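Serine hydrolase CCSP0084 (Cycloclasticus sp. P1, PDB 4I3F) probably hydrolyses carbon-carbon bonds in meta-cleavage products of aromatic breakdown and also acts as an esterase, using an alpha/beta hydrolase fold. Local coordinates at residues A[116-121]-A[141-146]; A[46-51]-A[77-82]. One frame throughout, in Å; residues are numbered along the deposited sequence.

Interaction 1: residues A[116-121]-A[141-146]; sequences IEQTHI and RFKKAV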
loop_
_atom_site.group_PDB
_atom_site.type_symbol
_atom_site.label_atom_id
_atom_site.label_comp_id
_atom_site.label_asym_id
_atom_site.label_seq_id
_atom_site.Cartn_x
_atom_site.Cartn_y
_atom_site.Cartn_z
ATOM N N ILE A 116 -17.935 -3.275 -9.834
ATOM C CA ILE A 116 -17.422 -4.448 -9.134
ATOM C C ILE A 116 -18.017 -4.540 -7.733
ATOM O O ILE A 116 -17.776 -3.669 -6.889
ATOM C CB ILE A 116 -15.878 -4.414 -9.042
ATOM C CG1 ILE A 116 -15.262 -4.554 -10.441
ATOM C CG2 ILE A 116 -15.371 -5.514 -8.097
ATOM C CD1 ILE A 116 -13.760 -4.280 -10.498
ATOM N N GLU A 117 -18.790 -5.592 -7.478
ATOM C CA GLU A 117 -19.456 -5.721 -6.184
ATOM C C GLU A 117 -18.500 -6.202 -5.093
ATOM O O GLU A 117 -18.494 -5.660 -3.980
ATOM C CB GLU A 117 -20.686 -6.630 -6.284
ATOM C CG GLU A 117 -21.437 -6.829 -4.958
ATOM C CD GLU A 117 -21.872 -5.515 -4.297
ATOM O OE1 GLU A 117 -22.111 -4.512 -5.011
ATOM O OE2 GLU A 117 -21.979 -5.489 -3.050
ATOM N N GLN A 118 -17.690 -7.209 -5.412
ATOM C CA GLN A 118 -16.729 -7.746 -4.450
ATOM C C GLN A 118 -15.374 -7.946 -5.106
ATOM O O GLN A 118 -15.302 -8.352 -6.274
ATOM C CB GLN A 118 -17.210 -9.088 -3.901
ATOM C CG GLN A 118 -18.493 -9.035 -3.094
ATOM C CD GLN A 118 -18.694 -10.294 -2.266
ATOM O OE1 GLN A 118 -18.671 -11.407 -2.793
ATOM N NE2 GLN A 118 -18.868 -10.123 -0.958
ATOM N N THR A 119 -14.313 -7.693 -4.349
ATOM C CA THR A 119 -12.951 -7.829 -4.866
ATOM C C THR A 119 -11.995 -8.416 -3.824
ATOM O O THR A 119 -12.196 -8.236 -2.618
ATOM C CB THR A 119 -12.416 -6.459 -5.361
ATOM O OG1 THR A 119 -11.163 -6.636 -6.033
ATOM C CG2 THR A 119 -12.220 -5.493 -4.192
ATOM N N HIS A 120 -10.970 -9.136 -4.280
ATOM C CA HIS A 120 -9.828 -9.419 -3.417
ATOM C C HIS A 120 -9.047 -8.123 -3.262
ATOM O O HIS A 120 -9.205 -7.202 -4.066
ATOM C CB HIS A 120 -8.905 -10.481 -4.025
ATOM C CG HIS A 120 -9.494 -11.860 -4.106
ATOM N ND1 HIS A 120 -10.130 -12.477 -3.047
ATOM C CD2 HIS A 120 -9.487 -12.763 -5.117
ATOM C CE1 HIS A 120 -10.509 -13.691 -3.412
ATOM N NE2 HIS A 120 -10.130 -13.890 -4.662
ATOM N N ILE A 121 -8.182 -8.046 -2.257
ATOM C CA ILE A 121 -7.447 -6.809 -2.006
ATOM C C ILE A 121 -6.047 -7.084 -1.458
ATOM O O ILE A 121 -5.842 -8.029 -0.682
ATOM C CB ILE A 121 -8.279 -5.848 -1.089
ATOM C CG1 ILE A 121 -7.565 -4.510 -0.872
ATOM C CG2 ILE A 121 -8.678 -6.539 0.232
ATOM C CD1 ILE A 121 -8.475 -3.429 -0.271
ATOM N N ARG A 141 -17.819 -5.665 0.555
ATOM C CA ARG A 141 -17.243 -5.371 -0.750
ATOM C C ARG A 141 -15.953 -6.142 -0.982
ATOM O O ARG A 141 -15.326 -5.997 -2.035
ATOM C CB ARG A 141 -16.946 -3.877 -0.897
ATOM C CG ARG A 141 -18.161 -2.964 -0.752
ATOM C CD ARG A 141 -19.296 -3.346 -1.694
ATOM N NE ARG A 141 -18.975 -3.119 -3.102
ATOM C CZ ARG A 141 -19.111 -1.951 -3.727
ATOM N NH1 ARG A 141 -19.538 -0.884 -3.069
ATOM N NH2 ARG A 141 -18.798 -1.838 -5.013
ATOM N N PHE A 142 -15.548 -6.958 -0.009
ATOM C CA PHE A 142 -14.236 -7.612 -0.084
ATOM C C PHE A 142 -14.279 -9.101 0.197
ATOM O O PHE A 142 -15.110 -9.579 0.980
ATOM C CB PHE A 142 -13.222 -6.892 0.819
ATOM C CG PHE A 142 -13.059 -5.452 0.465
ATOM C CD1 PHE A 142 -13.800 -4.461 1.122
ATOM C CD2 PHE A 142 -12.237 -5.085 -0.590
ATOM C CE1 PHE A 142 -13.682 -3.131 0.749
ATOM C CE2 PHE A 142 -12.121 -3.761 -0.960
ATOM C CZ PHE A 142 -12.846 -2.781 -0.287
ATOM N N LYS A 143 -13.388 -9.823 -0.480
ATOM C CA LYS A 143 -13.315 -11.278 -0.392
ATOM C C LYS A 143 -12.102 -11.635 0.462
ATOM O O LYS A 143 -12.178 -11.597 1.690
ATOM C CB LYS A 143 -13.228 -11.888 -1.801
ATOM C CG LYS A 143 -14.545 -11.814 -2.597
ATOM C CD LYS A 143 -14.319 -11.728 -4.111
ATOM C CE LYS A 143 -13.719 -13.009 -4.690
ATOM N NZ LYS A 143 -14.654 -14.165 -4.556
ATOM N N LYS A 144 -10.977 -11.956 -0.172
ATOM C CA LYS A 144 -9.746 -12.209 0.584
ATOM C C LYS A 144 -8.829 -11.002 0.582
ATOM O O LYS A 144 -8.849 -10.201 -0.356
ATOM C CB LYS A 144 -8.972 -13.388 -0.005
ATOM C CG LYS A 144 -9.580 -14.755 0.234
ATOM C CD LYS A 144 -8.692 -15.796 -0.435
ATOM C CE LYS A 144 -8.609 -17.085 0.361
ATOM N NZ LYS A 144 -9.717 -18.028 0.045
ATOM N N ALA A 145 -7.997 -10.904 1.618
ATOM C CA ALA A 145 -7.065 -9.787 1.764
ATOM C C ALA A 145 -5.637 -10.260 1.995
ATOM O O ALA A 145 -5.395 -11.199 2.760
ATOM C CB ALA A 145 -7.504 -8.863 2.899
ATOM N N VAL A 146 -4.694 -9.597 1.333
ATOM C CA VAL A 146 -3.274 -9.780 1.609
ATOM C C VAL A 146 -2.706 -8.451 2.073
ATOM O O VAL A 146 -2.858 -7.436 1.389
ATOM C CB VAL A 146 -2.512 -10.242 0.358
ATOM C CG1 VAL A 146 -0.989 -10.192 0.611
ATOM C CG2 VAL A 146 -2.933 -11.652 -0.027
HETATM O O HOH W 1 -17.602 -13.994 -3.020
#
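Arg141 reaches back along the turn before strand 119-124 and grips two successive carbonyls, Ile116 O through NH2 at 2.8 Å and Glu117 O through NE at 2.7 Å. The segments belong to a beta-alpha-beta unit of the alpha/beta hydrolase fold, and their strands run parallel. Both oxygens lie in the guanidinium plane, and the arginine side chain gets there by bending at chi2 and chi3 (-54° and -68°). The Glu117 carboxylate lies over a guanidinium face, a long salt bridge in which no N-H points at the acid, while Asp112 takes NH1. Thr119 N bonds to Arg141 O, Lys143 N to Thr119 O, Ile121 N to Lys144 O, and Val146 N to Ile121 O. Between Thr119 and Ile121 the register slips by one residue, a beta bulge. There the Lys144 amide donates to His120 ND1 at 3.0 Å, squarely in the ring plane, so ND1 acts as an acceptor and a side chain satisfies a backbone N-H at the irregularity.

On the face of Thr119, Ile121 and Phe142, Thr119 CG2 and Ile121 CD1 approach the phenyl ring obliquely, and Ala145 is small enough to fit beside Ile121 CG2. Lys143 bends at chi3 and chi4, bringing its CE over the imidazole, toward the rim, 3.8 Å from the His120 ring centroid in a CH-pi contact.

Interaction 2: residues A[46-51]-A[77-82]; sequences SILLLH and LAPDIA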
loop_
_atom_site.group_PDB
_atom_site.type_symbol
_atom_site.label_atom_id
_atom_site.label_comp_id
_atom_site.label_asym_id
_atom_site.label_seq_id
_atom_site.Cartn_x
_atom_site.Cartn_y
_atom_site.Cartn_z
ATOM N N SER A 46 -11.546 -10.159 -9.375
ATOM C CA SER A 46 -10.647 -9.007 -9.338
ATOM C C SER A 46 -9.772 -8.938 -8.090
ATOM O O SER A 46 -10.089 -9.529 -7.054
ATOM C CB SER A 46 -11.431 -7.702 -9.511
ATOM O OG SER A 46 -12.356 -7.510 -8.461
ATOM N N ILE A 47 -8.652 -8.221 -8.219
ATOM C CA ILE A 47 -7.787 -7.883 -7.094
ATOM C C ILE A 47 -7.526 -6.383 -7.158
ATOM O O ILE A 47 -7.127 -5.864 -8.206
ATOM C CB ILE A 47 -6.425 -8.603 -7.162
ATOM C CG1 ILE A 47 -6.588 -10.115 -7.301
ATOM C CG2 ILE A 47 -5.588 -8.279 -5.929
ATOM C CD1 ILE A 47 -5.261 -10.835 -7.581
ATOM N N LEU A 48 -7.783 -5.692 -6.048
ATOM C CA LEU A 48 -7.489 -4.266 -5.918
ATOM C C LEU A 48 -6.177 -4.160 -5.154
ATOM O O LEU A 48 -6.066 -4.685 -4.046
ATOM C CB LEU A 48 -8.607 -3.569 -5.133
ATOM C CG LEU A 48 -8.410 -2.082 -4.788
ATOM C CD1 LEU A 48 -8.327 -1.243 -6.055
ATOM C CD2 LEU A 48 -9.526 -1.569 -3.890
ATOM N N LEU A 49 -5.179 -3.503 -5.744
ATOM C CA LEU A 49 -3.862 -3.403 -5.114
ATOM C C LEU A 49 -3.602 -1.972 -4.671
ATOM O O LEU A 49 -3.672 -1.041 -5.483
ATOM C CB LEU A 49 -2.753 -3.863 -6.074
ATOM C CG LEU A 49 -2.827 -5.345 -6.462
ATOM C CD1 LEU A 49 -3.450 -5.497 -7.840
ATOM C CD2 LEU A 49 -1.465 -6.013 -6.407
ATOM N N LEU A 50 -3.293 -1.801 -3.390
ATOM C CA LEU A 50 -3.123 -0.465 -2.811
ATOM C C LEU A 50 -1.679 -0.258 -2.370
ATOM O O LEU A 50 -1.169 -0.977 -1.498
ATOM C CB LEU A 50 -4.092 -0.265 -1.634
ATOM C CG LEU A 50 -5.583 -0.428 -1.946
ATOM C CD1 LEU A 50 -6.443 -0.141 -0.714
ATOM C CD2 LEU A 50 -5.985 0.484 -3.097
ATOM N N HIS A 51 -1.024 0.730 -2.978
ATOM C CA HIS A 51 0.402 0.988 -2.770
ATOM C C HIS A 51 0.739 1.648 -1.421
ATOM O O HIS A 51 -0.161 1.992 -0.652
ATOM C CB HIS A 51 0.923 1.844 -3.921
ATOM C CG HIS A 51 0.415 3.252 -3.911
ATOM N ND1 HIS A 51 -0.454 3.742 -4.865
ATOM C CD2 HIS A 51 0.684 4.288 -3.083
ATOM C CE1 HIS A 51 -0.705 5.015 -4.611
ATOM N NE2 HIS A 51 -0.032 5.368 -3.535
ATOM N N LEU A 77 -6.742 -4.179 -10.482
ATOM C CA LEU A 77 -6.935 -2.735 -10.457
ATOM C C LEU A 77 -5.921 -2.146 -9.477
ATOM O O LEU A 77 -5.884 -2.537 -8.311
ATOM C CB LEU A 77 -8.365 -2.380 -10.033
ATOM C CG LEU A 77 -9.450 -2.961 -10.944
ATOM C CD1 LEU A 77 -9.953 -4.300 -10.425
ATOM C CD2 LEU A 77 -10.600 -1.973 -11.112
ATOM N N ALA A 78 -5.086 -1.227 -9.958
ATOM C CA ALA A 78 -4.064 -0.604 -9.111
ATOM C C ALA A 78 -4.105 0.905 -9.278
ATOM O O ALA A 78 -3.485 1.452 -10.191
ATOM C CB ALA A 78 -2.679 -1.134 -9.469
ATOM N N PRO A 79 -4.853 1.590 -8.408
ATOM C CA PRO A 79 -4.960 3.045 -8.559
ATOM C C PRO A 79 -3.850 3.802 -7.836
ATOM O O PRO A 79 -3.292 3.292 -6.856
ATOM C CB PRO A 79 -6.289 3.348 -7.869
ATOM C CG PRO A 79 -6.349 2.295 -6.740
ATOM C CD PRO A 79 -5.786 1.055 -7.393
ATOM N N ASP A 80 -3.538 5.003 -8.315
ATOM C CA ASP A 80 -2.802 5.954 -7.494
ATOM C C ASP A 80 -3.766 6.368 -6.389
ATOM O O ASP A 80 -4.902 6.775 -6.650
ATOM C CB ASP A 80 -2.360 7.189 -8.287
ATOM C CG ASP A 80 -1.198 6.912 -9.239
ATOM O OD1 ASP A 80 -0.673 5.777 -9.264
ATOM O OD2 ASP A 80 -0.802 7.851 -9.967
ATOM N N ILE A 81 -3.319 6.236 -5.149
ATOM C CA ILE A 81 -4.153 6.553 -4.000
ATOM C C ILE A 81 -4.228 8.073 -3.891
ATOM O O ILE A 81 -3.295 8.777 -4.283
ATOM C CB ILE A 81 -3.585 5.852 -2.745
ATOM C CG1 ILE A 81 -3.702 4.336 -2.916
ATOM C CG2 ILE A 81 -4.307 6.266 -1.478
ATOM C CD1 ILE A 81 -2.981 3.546 -1.838
ATOM N N ALA A 82 -5.360 8.584 -3.408
ATOM C CA ALA A 82 -5.603 10.021 -3.396
ATOM C C ALA A 82 -4.452 10.767 -2.730
ATOM O O ALA A 82 -3.947 10.345 -1.682
ATOM C CB ALA A 82 -6.935 10.337 -2.715
HETATM O O HOH W 2 -2.103 1.104 -5.768
#
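Leu77 is held to strand 46-50 by both of its backbone polar groups: its N donates to Ile47 O at 2.9 Å and its O accepts from Leu49 N at 2.8 Å. This is the pattern of parallel neighbours, here at the heart of an alpha/beta hydrolase sheet. Proline occupies the next position, where an amide would have faced Leu49 O; Pro79 has no amide hydrogen to offer, and its CD rests 3.5 Å from Leu49 O. That carbonyl instead accepts from a water, which also donates to Pro79 O and makes a weak bond with His51 N, bridging the chains where they part.

Among the apolar contacts, leucine methyls pack beside the rigid proline ring. The Leu48 side chain crosses that of Pro79 at about a right angle, its CD1 3.7 Å from Pro79 CD, helped by a CG placed opposite the backbone N (chi1 175°). Leu50 CD2 meets Pro79 CG, and Leu77 CD1 touches Ser46 CB.

Beyond the strands, the side chains of His51 and Ile81 run alongside each other, pointing opposite ways. Ile81 CD1 sits above the centre of the imidazole, 3.8 Å from the centroid and only 3° off the normal, a CH-pi contact. With an alanine at His51, Ile81 would probably lose the flat surface under its CD1 and a gap would open beside it.

Phe84 meets His51 edge-to-face. Helix 96-113 packs Gln107 against Leu48, Leu50 and Pro79, while helix 59-63 covers Leu49 and Ala78, and strand 32-39 borders Leu77 and Pro79.

In the fold
Along the chain both segments of interaction 2 come before those of interaction 1, and the centres of the two contacts lie 12 Å apart in the same mixed sheet. Strand 46-50 joins them: it has strand 75-79 on one side and strand 119-124 on the other, with strand 142-148 next beyond, so the two contacts span four consecutive parallel strands. They touch directly through a probable hydrogen bond between Thr119 OG1 and Ser46 OG. Helix 96-113 packs against both. Strand 119-124 leads into a GxSxG sequence at Gly123, Ser125 and Gly127, consistent with the nucleophile elbow of this family, so these contacts tie together the central strands of the sheet, and the turn follows the end of one of them.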